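Long-range contacts in beta-galactosidase (Bacillus circulans, PDB 4MAD), which probably hydrolyses terminal non-reducing beta-D-galactose residues in beta-D-galactosides, as a retaining family 35 glycoside hydrolase with a (beta/alpha)8 barrel: residues E247-G251 against R263-V268; F284-G290 against Y313-L319. All coordinates share one frame; numbering follows the deposited sequence.

Interaction 1. Residues E247-G251 against R263-V268; sequences EFWHG and RSAESV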
ATOM      1  N   GLU A 247     -10.509   7.878  11.849  1.00 15.86           N
ATOM      2  CA  GLU A 247      -9.929   8.340  10.619  1.00 15.44           C
ATOM      3  C   GLU A 247     -10.682   9.596  10.140  1.00 14.31           C
ATOM      4  O   GLU A 247     -11.765   9.526   9.716  1.00 17.75           O
ATOM      5  CB  GLU A 247      -9.959   7.259   9.532  1.00 16.09           C
ATOM      6  CG  GLU A 247      -9.414   5.916   9.948  1.00 18.80           C
ATOM      7  CD  GLU A 247      -9.584   4.838   8.882  1.00 20.59           C
ATOM      8  OE1 GLU A 247     -10.040   5.169   7.785  1.00 19.70           O
ATOM      9  OE2 GLU A 247      -9.316   3.686   9.205  1.00 24.55           O
ATOM     10  N   PHE A 248     -10.061  10.742  10.269  1.00 14.54           N
ATOM     11  CA  PHE A 248     -10.564  11.972   9.686  1.00 14.45           C
ATOM     12  C   PHE A 248      -9.819  12.103   8.364  1.00 15.80           C
ATOM     13  O   PHE A 248      -8.666  12.441   8.334  1.00 15.05           O
ATOM     14  CB  PHE A 248     -10.303  13.152  10.622  1.00 12.93           C
ATOM     15  CG  PHE A 248     -10.538  14.521  10.019  1.00 13.85           C
ATOM     16  CD1 PHE A 248     -11.545  14.771   9.133  1.00 18.10           C
ATOM     17  CD2 PHE A 248      -9.753  15.588  10.384  1.00 16.00           C
ATOM     18  CE1 PHE A 248     -11.706  16.051   8.642  1.00 13.66           C
ATOM     19  CE2 PHE A 248      -9.932  16.791   9.860  1.00 14.24           C
ATOM     20  CZ  PHE A 248     -10.921  17.018   9.011  1.00 12.76           C
ATOM     21  N   TRP A 249     -10.537  11.837   7.285  1.00 15.93           N
ATOM     22  CA  TRP A 249      -9.965  11.808   5.968  1.00 16.68           C
ATOM     23  C   TRP A 249      -9.854  13.258   5.494  1.00 16.29           C
ATOM     24  O   TRP A 249     -10.692  13.754   4.811  1.00 16.84           O
ATOM     25  CB  TRP A 249     -10.822  10.973   4.978  1.00 17.65           C
ATOM     26  CG  TRP A 249     -11.080   9.602   5.444  1.00 16.35           C
ATOM     27  CD1 TRP A 249     -10.201   8.800   5.992  1.00 19.68           C
ATOM     28  CD2 TRP A 249     -12.306   8.880   5.381  1.00 17.63           C
ATOM     29  NE1 TRP A 249     -10.768   7.615   6.310  1.00 22.26           N
ATOM     30  CE2 TRP A 249     -12.082   7.650   5.955  1.00 18.96           C
ATOM     31  CE3 TRP A 249     -13.572   9.174   4.920  1.00 19.61           C
ATOM     32  CZ2 TRP A 249     -13.064   6.706   6.072  1.00 25.06           C
ATOM     33  CZ3 TRP A 249     -14.539   8.244   5.053  1.00 23.20           C
ATOM     34  CH2 TRP A 249     -14.282   7.030   5.608  1.00 23.39           C
ATOM     35  N   HIS A 250      -8.804  13.919   5.904  1.00 17.14           N
ATOM     36  CA  HIS A 250      -8.649  15.335   5.601  1.00 17.18           C
ATOM     37  C   HIS A 250      -8.031  15.560   4.237  1.00 16.51           C
ATOM     38  O   HIS A 250      -7.900  16.640   3.778  1.00 16.45           O
ATOM     39  CB  HIS A 250      -7.816  16.039   6.658  1.00 15.96           C
ATOM     40  CG  HIS A 250      -6.376  15.730   6.572  1.00 18.88           C
ATOM     41  ND1 HIS A 250      -5.849  14.526   6.960  1.00 20.25           N
ATOM     42  CD2 HIS A 250      -5.351  16.444   6.088  1.00 15.05           C
ATOM     43  CE1 HIS A 250      -4.556  14.523   6.744  1.00 13.74           C
ATOM     44  NE2 HIS A 250      -4.227  15.673   6.220  1.00 25.38           N
ATOM     45  N   GLY A 251      -7.658  14.468   3.626  1.00 15.96           N
ATOM     46  CA  GLY A 251      -7.082  14.415   2.325  1.00 16.98           C
ATOM     47  C   GLY A 251      -7.711  13.228   1.614  1.00 16.51           C
ATOM     48  O   GLY A 251      -8.754  12.843   1.984  1.00 15.88           O
ATOM     49  N   ARG A 263      -7.460  18.822  -0.722  1.00 14.21           N
ATOM     50  CA  ARG A 263      -8.492  19.502   0.029  1.00 16.55           C
ATOM     51  C   ARG A 263      -7.858  20.669   0.766  1.00 17.92           C
ATOM     52  O   ARG A 263      -6.841  20.485   1.356  1.00 17.25           O
ATOM     53  CB  ARG A 263      -9.112  18.498   0.986  1.00 16.51           C
ATOM     54  CG  ARG A 263     -10.186  19.043   1.857  1.00 14.93           C
ATOM     55  CD  ARG A 263     -10.856  17.953   2.623  1.00 15.99           C
ATOM     56  NE  ARG A 263     -11.887  18.395   3.532  1.00 17.45           N
ATOM     57  CZ  ARG A 263     -12.538  17.602   4.351  1.00 18.66           C
ATOM     58  NH1 ARG A 263     -12.263  16.320   4.362  1.00 15.43           N
ATOM     59  NH2 ARG A 263     -13.476  18.081   5.130  1.00 14.57           N
ATOM     60  N   SER A 264      -8.475  21.846   0.735  1.00 17.95           N
ATOM     61  CA  SER A 264      -7.893  23.047   1.298  1.00 17.20           C
ATOM     62  C   SER A 264      -7.803  23.060   2.804  1.00 13.72           C
ATOM     63  O   SER A 264      -8.550  22.437   3.429  1.00 14.81           O
ATOM     64  CB  SER A 264      -8.694  24.274   0.928  1.00 18.19           C
ATOM     65  OG  SER A 264      -9.944  24.212   1.483  1.00 16.91           O
ATOM     66  N   ALA A 265      -6.894  23.840   3.327  1.00 15.89           N
ATOM     67  CA  ALA A 265      -6.749  24.003   4.747  1.00 17.91           C
ATOM     68  C   ALA A 265      -8.045  24.544   5.323  1.00 19.88           C
ATOM     69  O   ALA A 265      -8.517  24.078   6.309  1.00 18.61           O
ATOM     70  CB  ALA A 265      -5.685  24.911   5.000  1.00 21.75           C
ATOM     71  N   GLU A 266      -8.682  25.441   4.597  1.00 19.00           N
ATOM     72  CA  GLU A 266      -9.905  26.051   5.065  1.00 20.04           C
ATOM     73  C   GLU A 266     -10.955  24.996   5.264  1.00 17.21           C
ATOM     74  O   GLU A 266     -11.639  24.954   6.231  1.00 17.13           O
ATOM     75  CB  GLU A 266     -10.404  27.025   4.031  1.00 17.94           C
ATOM     76  CG  GLU A 266      -9.664  28.313   4.035  1.00 17.65           C
ATOM     77  CD  GLU A 266      -8.436  28.372   3.109  1.00 23.07           C
ATOM     78  OE1 GLU A 266      -7.962  27.362   2.646  1.00 21.30           O
ATOM     79  OE2 GLU A 266      -7.966  29.476   2.863  1.00 24.69           O
ATOM     80  N   SER A 267     -11.033  24.118   4.304  1.00 16.54           N
ATOM     81  CA  SER A 267     -11.980  23.018   4.389  1.00 16.09           C
ATOM     82  C   SER A 267     -11.677  22.077   5.558  1.00 15.33           C
ATOM     83  O   SER A 267     -12.504  21.799   6.332  1.00 14.95           O
ATOM     84  CB  SER A 267     -12.035  22.189   3.104  1.00 18.06           C
ATOM     85  OG  SER A 267     -12.863  21.094   3.211  1.00 17.57           O
ATOM     86  N   VAL A 268     -10.432  21.701   5.689  1.00 15.88           N
ATOM     87  CA  VAL A 268     -10.056  20.835   6.759  1.00 17.55           C
ATOM     88  C   VAL A 268     -10.358  21.458   8.107  1.00 15.96           C
ATOM     89  O   VAL A 268     -10.868  20.846   8.959  1.00 19.12           O
ATOM     90  CB  VAL A 268      -8.606  20.541   6.671  1.00 15.64           C
ATOM     91  CG1 VAL A 268      -8.114  19.904   7.897  1.00 15.36           C
ATOM     92  CG2 VAL A 268      -8.388  19.689   5.532  1.00 14.70           C
TER
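In the (beta/alpha)8 barrel, within the beta-alpha-beta unit of strand 244-249, helix 265-276 and strand 281-284, Arg263, just before the helix, and Val268, in its first turn, pack against Phe248, Trp249 and His250. These three lie at and just beyond the C-terminal end of strand 244-249, the end that holds the active site. Arg263 reaches across as an extended chain, with CG anti to the backbone N (chi1 179°). This carries NH1 to 3.0 Å from Trp249 O, which lies near the guanidinium plane at its edge. NH1 donates to Gly224 O, just past barrel strand 218-223. On the helix side, Arg263 NE donates to Ser267 OG at 2.9 Å, close to the guanidinium plane and nearly straight at 166°. Bonds at NE and NH1 thus limit rotation of the group. The aliphatic part runs alongside the backbone, with CD 3.4 Å from His250 O. That oxygen accepts a hydrogen bond from Lys328 NZ.

The apolar half of the contact belongs to Val268. CG1 sits between Phe248 and His250, 4.1 Å from Phe248 CE2, while CG2 lies 3.9 Å from His250 CB. The two side chains Phe248 and Val268 cross obliquely. The ring edge of Phe248 also meets backbone, with CZ 3.8 Å from Val268 O. His250 CB sits over one face of the same ring, toward its rim. The helix start is capped by Ser264, whose OG accepts from Ser267 N at 3.0 Å.

The contact backs onto the predicted nucleophile, Glu247, whose OE2 forms a salt bridge with Arg104. Trp249 is the centre of an inverse gamma turn, and its indole leads away from the helix toward the catalytic side. Its NE1 donates to the anti lone pair of Glu247 OE1 at 2.9 Å, with the acceptor in the indole plane.

Interaction 2. Residues F284-G290 against Y313-L319; sequences FYMAHGG and YDYDGLL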
ATOM      1  N   PHE A 284      -5.960  12.035  12.502  1.00 15.77           N
ATOM      2  CA  PHE A 284      -5.856  12.537  11.173  1.00 15.22           C
ATOM      3  C   PHE A 284      -5.370  11.392  10.236  1.00 14.39           C
ATOM      4  O   PHE A 284      -4.357  10.823  10.485  1.00 17.29           O
ATOM      5  CB  PHE A 284      -4.889  13.718  11.123  1.00 13.33           C
ATOM      6  CG  PHE A 284      -5.523  15.038  11.328  1.00 15.70           C
ATOM      7  CD1 PHE A 284      -5.598  15.910  10.325  1.00 17.53           C
ATOM      8  CD2 PHE A 284      -6.023  15.396  12.530  1.00 17.66           C
ATOM      9  CE1 PHE A 284      -6.204  17.104  10.510  1.00 20.71           C
ATOM     10  CE2 PHE A 284      -6.595  16.595  12.703  1.00 19.55           C
ATOM     11  CZ  PHE A 284      -6.683  17.439  11.699  1.00 17.52           C
ATOM     12  N   TYR A 285      -6.119  11.127   9.171  1.00 12.74           N
ATOM     13  CA  TYR A 285      -5.728  10.193   8.159  1.00 14.85           C
ATOM     14  C   TYR A 285      -5.567  10.884   6.794  1.00 16.50           C
ATOM     15  O   TYR A 285      -6.531  11.275   6.227  1.00 18.11           O
ATOM     16  CB  TYR A 285      -6.777   9.113   8.066  1.00 13.88           C
ATOM     17  CG  TYR A 285      -6.281   7.887   7.352  1.00 18.55           C
ATOM     18  CD1 TYR A 285      -5.906   6.757   8.034  1.00 14.75           C
ATOM     19  CD2 TYR A 285      -6.111   7.896   5.994  1.00 16.01           C
ATOM     20  CE1 TYR A 285      -5.429   5.660   7.367  1.00 17.29           C
ATOM     21  CE2 TYR A 285      -5.609   6.824   5.343  1.00 15.57           C
ATOM     22  CZ  TYR A 285      -5.287   5.700   6.018  1.00 15.31           C
ATOM     23  OH  TYR A 285      -4.799   4.650   5.332  1.00 16.70           O
ATOM     24  N   MET A 286      -4.349  11.017   6.269  1.00 17.93           N
ATOM     25  CA  MET A 286      -3.091  10.656   6.901  1.00 14.27           C
ATOM     26  C   MET A 286      -2.372  11.918   7.395  1.00 15.89           C
ATOM     27  O   MET A 286      -2.453  12.926   6.779  1.00 15.47           O
ATOM     28  CB  MET A 286      -2.180  10.002   5.895  1.00 16.72           C
ATOM     29  CG  MET A 286      -2.601   8.706   5.385  1.00 16.85           C
ATOM     30  SD  MET A 286      -2.550   7.402   6.498  1.00 16.99           S
ATOM     31  CE  MET A 286      -0.841   7.325   6.802  1.00 17.20           C
ATOM     32  N   ALA A 287      -1.723  11.857   8.537  1.00 13.31           N
ATOM     33  CA  ALA A 287      -0.919  12.981   8.939  1.00 12.91           C
ATOM     34  C   ALA A 287       0.337  13.106   8.125  1.00 13.95           C
ATOM     35  O   ALA A 287       0.635  14.101   7.634  1.00 15.19           O
ATOM     36  CB  ALA A 287      -0.555  12.916  10.387  1.00 15.88           C
ATOM     37  N   HIS A 288       1.071  12.019   8.071  1.00 13.81           N
ATOM     38  CA  HIS A 288       2.081  11.767   7.088  1.00 13.89           C
ATOM     39  C   HIS A 288       1.772  10.473   6.308  1.00 16.54           C
ATOM     40  O   HIS A 288       1.650   9.458   6.865  1.00 14.74           O
ATOM     41  CB  HIS A 288       3.432  11.643   7.758  1.00 12.24           C
ATOM     42  CG  HIS A 288       4.535  11.339   6.805  1.00 15.95           C
ATOM     43  ND1 HIS A 288       4.904  12.210   5.816  1.00 14.56           N
ATOM     44  CD2 HIS A 288       5.283  10.229   6.629  1.00 12.26           C
ATOM     45  CE1 HIS A 288       5.855  11.660   5.100  1.00 18.81           C
ATOM     46  NE2 HIS A 288       6.134  10.481   5.603  1.00 13.69           N
ATOM     47  N   GLY A 289       1.622  10.603   5.000  1.00 15.94           N
ATOM     48  CA  GLY A 289       1.332   9.496   4.134  1.00 16.03           C
ATOM     49  C   GLY A 289       2.452   8.696   3.505  1.00 13.85           C
ATOM     50  O   GLY A 289       2.487   7.526   3.524  1.00 15.28           O
ATOM     51  N   GLY A 290       3.410   9.427   2.978  1.00 14.94           N
ATOM     52  CA  GLY A 290       4.591   8.811   2.431  1.00 13.17           C
ATOM     53  C   GLY A 290       4.362   8.116   1.124  1.00 14.20           C
ATOM     54  O   GLY A 290       3.713   8.682   0.327  1.00 14.48           O
ATOM     55  N   TYR A 313       1.819   8.123  -1.797  1.00 11.86           N
ATOM     56  CA  TYR A 313       0.783   8.207  -0.779  1.00 13.88           C
ATOM     57  C   TYR A 313       0.800   9.537  -0.049  1.00 14.32           C
ATOM     58  O   TYR A 313       0.519   9.581   1.080  1.00 16.26           O
ATOM     59  CB  TYR A 313       0.826   7.053   0.175  1.00 15.43           C
ATOM     60  CG  TYR A 313      -0.475   6.641   0.804  1.00 17.24           C
ATOM     61  CD1 TYR A 313      -1.585   6.303   0.059  1.00 17.11           C
ATOM     62  CD2 TYR A 313      -0.574   6.528   2.150  1.00 14.95           C
ATOM     63  CE1 TYR A 313      -2.738   5.923   0.660  1.00 12.71           C
ATOM     64  CE2 TYR A 313      -1.718   6.140   2.733  1.00 15.16           C
ATOM     65  CZ  TYR A 313      -2.812   5.827   2.003  1.00 17.06           C
ATOM     66  OH  TYR A 313      -3.917   5.389   2.656  1.00 16.03           O
ATOM     67  N   ASP A 314       1.082  10.596  -0.773  1.00 14.72           N
ATOM     68  CA  ASP A 314       1.233  11.908  -0.209  1.00 15.56           C
ATOM     69  C   ASP A 314      -0.045  12.222   0.501  1.00 15.20           C
ATOM     70  O   ASP A 314       0.011  12.612   1.572  1.00 15.42           O
ATOM     71  CB  ASP A 314       1.445  12.902  -1.351  1.00 15.74           C
ATOM     72  CG  ASP A 314       1.505  14.379  -0.911  1.00 19.49           C
ATOM     73  OD1 ASP A 314       2.587  14.923  -0.930  1.00 17.92           O
ATOM     74  OD2 ASP A 314       0.467  14.958  -0.661  1.00 16.79           O
ATOM     75  N   TYR A 315      -1.189  12.022  -0.126  1.00 15.23           N
ATOM     76  CA  TYR A 315      -2.526  12.036   0.484  1.00 16.05           C
ATOM     77  C   TYR A 315      -3.006  13.468   0.753  1.00 15.02           C
ATOM     78  O   TYR A 315      -3.941  13.674   1.428  1.00 16.25           O
ATOM     79  CB  TYR A 315      -2.531  11.260   1.809  1.00 16.54           C
ATOM     80  CG  TYR A 315      -3.834  10.587   2.120  1.00 15.49           C
ATOM     81  CD1 TYR A 315      -4.047   9.283   1.813  1.00 15.85           C
ATOM     82  CD2 TYR A 315      -4.843  11.261   2.708  1.00 22.10           C
ATOM     83  CE1 TYR A 315      -5.220   8.671   2.080  1.00 17.93           C
ATOM     84  CE2 TYR A 315      -6.008  10.672   2.986  1.00 24.28           C
ATOM     85  CZ  TYR A 315      -6.196   9.384   2.676  1.00 21.75           C
ATOM     86  OH  TYR A 315      -7.381   8.829   2.971  1.00 29.67           O
ATOM     87  N   ASP A 316      -2.293  14.447   0.245  1.00 14.41           N
ATOM     88  CA  ASP A 316      -2.545  15.798   0.659  1.00 16.06           C
ATOM     89  C   ASP A 316      -2.417  15.861   2.179  1.00 16.00           C
ATOM     90  O   ASP A 316      -3.124  16.523   2.837  1.00 16.57           O
ATOM     91  CB  ASP A 316      -3.892  16.309   0.228  1.00 16.57           C
ATOM     92  CG  ASP A 316      -3.942  17.813   0.207  1.00 21.74           C
ATOM     93  OD1 ASP A 316      -2.910  18.413   0.073  1.00 19.79           O
ATOM     94  OD2 ASP A 316      -5.032  18.339   0.276  1.00 22.81           O
ATOM     95  N   GLY A 317      -1.469  15.117   2.684  1.00 16.23           N
ATOM     96  CA  GLY A 317      -1.245  15.001   4.099  1.00 15.95           C
ATOM     97  C   GLY A 317      -0.674  16.282   4.696  1.00 14.43           C
ATOM     98  O   GLY A 317      -0.333  17.166   4.000  1.00 14.91           O
ATOM     99  N   LEU A 318      -0.614  16.317   6.018  1.00 15.94           N
ATOM    100  CA  LEU A 318      -0.064  17.429   6.744  1.00 17.17           C
ATOM    101  C   LEU A 318       1.416  17.592   6.417  1.00 16.47           C
ATOM    102  O   LEU A 318       1.867  18.678   6.354  1.00 16.38           O
ATOM    103  CB  LEU A 318      -0.281  17.285   8.224  1.00 17.68           C
ATOM    104  CG  LEU A 318      -1.721  17.187   8.656  1.00 16.67           C
ATOM    105  CD1 LEU A 318      -1.829  17.021  10.115  1.00 19.75           C
ATOM    106  CD2 LEU A 318      -2.561  18.259   8.173  1.00 17.98           C
ATOM    107  N   LEU A 319       2.110  16.474   6.227  1.00 14.65           N
ATOM    108  CA  LEU A 319       3.437  16.441   5.624  1.00 13.81           C
ATOM    109  C   LEU A 319       3.337  15.923   4.222  1.00 16.08           C
ATOM    110  O   LEU A 319       2.517  15.129   3.968  1.00 17.55           O
ATOM    111  CB  LEU A 319       4.371  15.517   6.370  1.00 15.82           C
ATOM    112  CG  LEU A 319       4.447  15.744   7.854  1.00 16.19           C
ATOM    113  CD1 LEU A 319       5.507  14.918   8.417  1.00 15.97           C
ATOM    114  CD2 LEU A 319       4.659  17.140   8.148  1.00 20.77           C
TER
HETATM  115  O   HOH W   1       2.333  12.542   2.997  1.00 13.77           O
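One water oxygen, gripped by three backbone groups, joins Gly289 to Asp314 and Leu319. It accepts from Gly289 N at 2.9 Å and donates to Asp314 O and Leu319 O. Beside it, Ala287 O accepts from Leu319 N at 3.1 Å, and Gly290 O accepts from Tyr313 N at 2.9 Å. Gly289 packs close, with CA 3.2 Å from Tyr313 O.

Aromatic rings fill the active-site side. Tyr285 OH donates to Tyr313 OH at 2.9 Å, and Tyr313 OH is also bonded to Glu112. The edge of Tyr285 meets the face of Tyr315 in an offset edge-to-face pair, planes at 71°. Met286 is bent at chi2 (-69°) and chi3 (-64°). Its CG lies over the Tyr315 face, 4.0 Å from the centroid, and its SD returns over the centre of the Tyr285 ring. The Tyr285-Met286 peptide is cis, a non-proline cis bond after the eighth barrel strand, as in other clan GH-A enzymes. Tyr285 lies about 4 Å, side chain to side chain, from Glu247, the predicted nucleophile.

At the other end, Leu318 CD1 touches Phe284 CD1. Both residues pack on helix 327-339, Leu319 rests on helix 48-58, and Met286 touches strand 34-38.

Overall arrangement
Along the chain the two contacts come in series, neither nested nor crossed. Interaction 1 closes the 11-residue loop that leads from barrel strand 244-249 to helix 265-276. That helix then runs back to strand 281-284, the last of the barrel. Interaction 2 opens at its end and closes a 22-residue excursion containing short strands 299-301 and 306-308, before helix 327-339. The contacts touch, their centres about 10 Å apart. Phe248 O and Tyr285 N probably form a bond between the adjacent strand ends. Arg263 N probably donates to Asp316 OD2, joining 263-268 to 313-319. Together they tie the ends of the last two barrel strands to the loops that follow them, beside the predicted catalytic residues.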